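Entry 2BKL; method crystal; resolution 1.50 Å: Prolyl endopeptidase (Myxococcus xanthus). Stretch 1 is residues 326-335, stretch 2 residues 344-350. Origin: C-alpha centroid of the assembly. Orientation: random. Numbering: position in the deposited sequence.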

# COMPACT_ATOMS: atom_id res chain seq x y z
N SER A 326 2.24 -19.29 4.70
CA SER A 326 0.86 -19.74 4.66
C SER A 326 0.78 -21.24 4.84
O SER A 326 1.71 -21.97 4.49
N ILE A 327 -0.30 -21.70 5.43
CA ILE A 327 -0.51 -23.12 5.56
C ILE A 327 -1.53 -23.52 4.51
O ILE A 327 -2.69 -23.09 4.54
N VAL A 328 -1.06 -24.30 3.54
CA VAL A 328 -1.89 -24.75 2.44
C VAL A 328 -1.68 -26.23 2.19
O VAL A 328 -0.56 -26.73 2.24
N GLY A 329 -2.78 -26.95 2.00
CA GLY A 329 -2.68 -28.36 1.68
C GLY A 329 -1.84 -29.16 2.64
O GLY A 329 -1.07 -30.02 2.19
N GLY A 330 -1.92 -28.84 3.91
CA GLY A 330 -1.19 -29.62 4.93
C GLY A 330 0.30 -29.38 4.95
O GLY A 330 1.04 -30.16 5.55
N HIS A 331 0.74 -28.30 4.32
CA HIS A 331 2.14 -27.91 4.19
C HIS A 331 2.31 -26.42 4.52
O HIS A 331 1.33 -25.66 4.61
N LEU A 332 3.55 -26.01 4.75
CA LEU A 332 3.93 -24.60 4.82
C LEU A 332 4.35 -24.09 3.45
O LEU A 332 5.12 -24.74 2.77
N SER A 333 3.86 -22.92 3.06
CA SER A 333 4.33 -22.22 1.86
C SER A 333 5.05 -20.96 2.31
O SER A 333 4.49 -20.16 3.00
N LEU A 334 6.30 -20.85 1.90
CA LEU A 334 7.23 -19.83 2.40
C LEU A 334 7.60 -18.92 1.23
O LEU A 334 8.19 -19.35 0.22
N GLU A 335 7.31 -17.64 1.39
CA GLU A 335 7.60 -16.64 0.37
C GLU A 335 8.86 -15.89 0.79
O GLU A 335 8.87 -15.17 1.79
N VAL A 344 9.25 -18.98 -3.98
CA VAL A 344 8.27 -19.62 -3.12
C VAL A 344 8.70 -21.06 -2.89
O VAL A 344 9.00 -21.81 -3.81
N ARG A 345 8.76 -21.45 -1.61
CA ARG A 345 9.23 -22.78 -1.19
C ARG A 345 8.15 -23.48 -0.37
O ARG A 345 7.52 -22.87 0.52
N VAL A 346 7.91 -24.74 -0.69
CA VAL A 346 6.96 -25.58 0.03
C VAL A 346 7.76 -26.46 0.97
O VAL A 346 8.76 -27.05 0.57
N ALA A 347 7.33 -26.50 2.22
CA ALA A 347 7.95 -27.32 3.27
C ALA A 347 6.88 -28.11 4.01
O ALA A 347 5.71 -27.74 4.00
N THR A 348 7.28 -29.18 4.71
CA THR A 348 6.31 -29.86 5.54
C THR A 348 6.02 -29.03 6.76
O THR A 348 6.71 -28.04 7.06
N LEU A 349 5.01 -29.44 7.51
CA LEU A 349 4.67 -28.78 8.77
C LEU A 349 5.79 -28.88 9.82
O LEU A 349 5.81 -28.11 10.77
N LYS A 350 6.72 -29.81 9.65
CA LYS A 350 7.88 -29.92 10.52
C LYS A 350 9.06 -29.12 10.02
O LYS A 350 10.14 -29.12 10.64

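The strand running from His-331 and the strand through Val-344 to Ala-347 run antiparallel, and their backbones fix where each side chain can go. Leu-332 pairs with Ala-347 through two hydrogen bonds, Leu-332 N to Ala-347 O and Ala-347 N to Leu-332 O, both 2.9 Å. Leu-334 pairs likewise with Arg-345, with Leu-334 N to Arg-345 O at 2.7 Å and Arg-345 N to Leu-334 O at 2.8 Å. Because side chains alternate along a strand, Leu-332, Leu-334, Arg-345 and Ala-347 share one face, while Ser-333, Glu-335, Val-344 and Val-346 share the other.

On the first face the leucines do most of the packing. Both adopt the mt rotamer, a favourable leucine conformation that keeps the branched end clear of its own backbone. Ala-347 suits its place beside them: its single methyl lies 4.4 Å from Leu-332 CB (Ala-347 CB to Leu-332 CB) and 4.2 Å from Leu-334 CD1 (Ala-347 CB to Leu-334 CD1), so it meets both leucines while occupying little space. Arg-345 starts on this face, but its chain, m at chi1 and t at chi2 and chi3, carries the guanidinium away from stretch 1. Only the base of the side chain stays near stretch 1, with Arg-345 CB 4.1 Å from Leu-334 O; the rest leads off to polar partners elsewhere in the structure.

Leu-349, beyond the paired residues, extends this apolar patch. Its CB points sideways, yet the mt rotamer brings its end nearer to stretch 1, where Leu-349 CD2 lies 4.0 Å from Leu-332 CD2 and 4.2 Å from Ile-327 CG2. Ile-327 is itself mt and buried. A water also links the backbones here, donating to Gly-330 O at 2.7 Å and accepting from Leu-349 N at 3.1 Å.

On the other face, Val-344 and Val-346 are both t, a common choice for beta-branched valine in a strand. Ser-333, also t, places its OG 3.5 Å from Val-344 CG1; its small side chain fits the buried site, and its hydroxyl is hydrogen-bonded elsewhere in the structure.

His-331 closes the type I' turn that begins at Val-328, whose central glycines readily accept positive phi. With chi1 at m and chi2 at 65°, its ring turns back so that His-331 ND1 donates to Gly-329 O at 2.9 Å. Carbon CD2 then approaches Val-346, with His-331 CD2 to Val-346 CG1 at 3.8 Å. The ring therefore combines a polar tie within the turn with an apolar contact across the strands.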

# COMPACT_ATOMS: atom_id res chain seq x y z
CB SER A 326 0.18 -19.33 3.37
OG SER A 326 0.76 -19.99 2.26
CB ILE A 327 -1.04 -23.47 6.96
CG1 ILE A 327 -0.12 -22.91 8.05
CG2 ILE A 327 -1.21 -24.97 7.07
CD1 ILE A 327 -0.63 -23.14 9.48
CB VAL A 328 -1.58 -23.96 1.15
CG1 VAL A 328 -2.11 -22.55 1.24
CG2 VAL A 328 -0.07 -23.99 0.78
CB HIS A 331 2.62 -28.13 2.75
CG HIS A 331 2.81 -29.56 2.37
ND1 HIS A 331 1.76 -30.46 2.31
CD2 HIS A 331 3.91 -30.26 2.02
CE1 HIS A 331 2.22 -31.65 1.99
NE2 HIS A 331 3.52 -31.56 1.78
CB LEU A 332 5.09 -24.42 5.80
CG LEU A 332 4.82 -24.86 7.24
CD1 LEU A 332 6.08 -24.68 8.04
CD2 LEU A 332 3.68 -24.13 7.88
CB SER A 333 3.18 -21.89 0.91
OG SER A 333 3.69 -21.35 -0.30
CB LEU A 334 8.49 -20.49 2.96
CG LEU A 334 8.31 -21.63 3.98
CD1 LEU A 334 9.61 -22.33 4.28
CD2 LEU A 334 7.76 -21.07 5.20
CB GLU A 335 6.45 -15.65 0.23
CG GLU A 335 6.66 -14.61 -0.87
CD GLU A 335 5.69 -13.44 -0.78
OE1 GLU A 335 4.84 -13.36 0.13
OE2 GLU A 335 5.83 -12.55 -1.62
CB VAL A 344 6.86 -19.53 -3.73
CG1 VAL A 344 5.86 -20.25 -2.82
CG2 VAL A 344 6.48 -18.06 -3.91
CB ARG A 345 10.50 -22.63 -0.37
CG ARG A 345 11.65 -21.95 -1.10
CD ARG A 345 12.92 -21.93 -0.28
NE ARG A 345 13.90 -21.02 -0.86
CZ ARG A 345 14.92 -20.49 -0.20
NH1 ARG A 345 15.12 -20.74 1.08
NH2 ARG A 345 15.75 -19.67 -0.83
CB VAL A 346 6.12 -26.44 -0.94
CG1 VAL A 346 5.19 -27.41 -0.19
CG2 VAL A 346 5.32 -25.53 -1.83
CB ALA A 347 8.72 -26.46 4.26
CB THR A 348 6.81 -31.25 6.01
OG1 THR A 348 7.91 -31.08 6.90
CG2 THR A 348 7.34 -32.08 4.82
CB LEU A 349 3.37 -29.35 9.33
CG LEU A 349 2.10 -29.09 8.53
CD1 LEU A 349 0.92 -29.85 9.15
CD2 LEU A 349 1.81 -27.60 8.42
CB LYS A 350 8.25 -31.40 10.69
CG LYS A 350 7.16 -32.23 11.33
CD LYS A 350 6.94 -31.85 12.78
CE LYS A 350 6.61 -33.07 13.64
NZ LYS A 350 6.50 -32.68 15.06
O HOH W 1 3.34 -31.51 6.01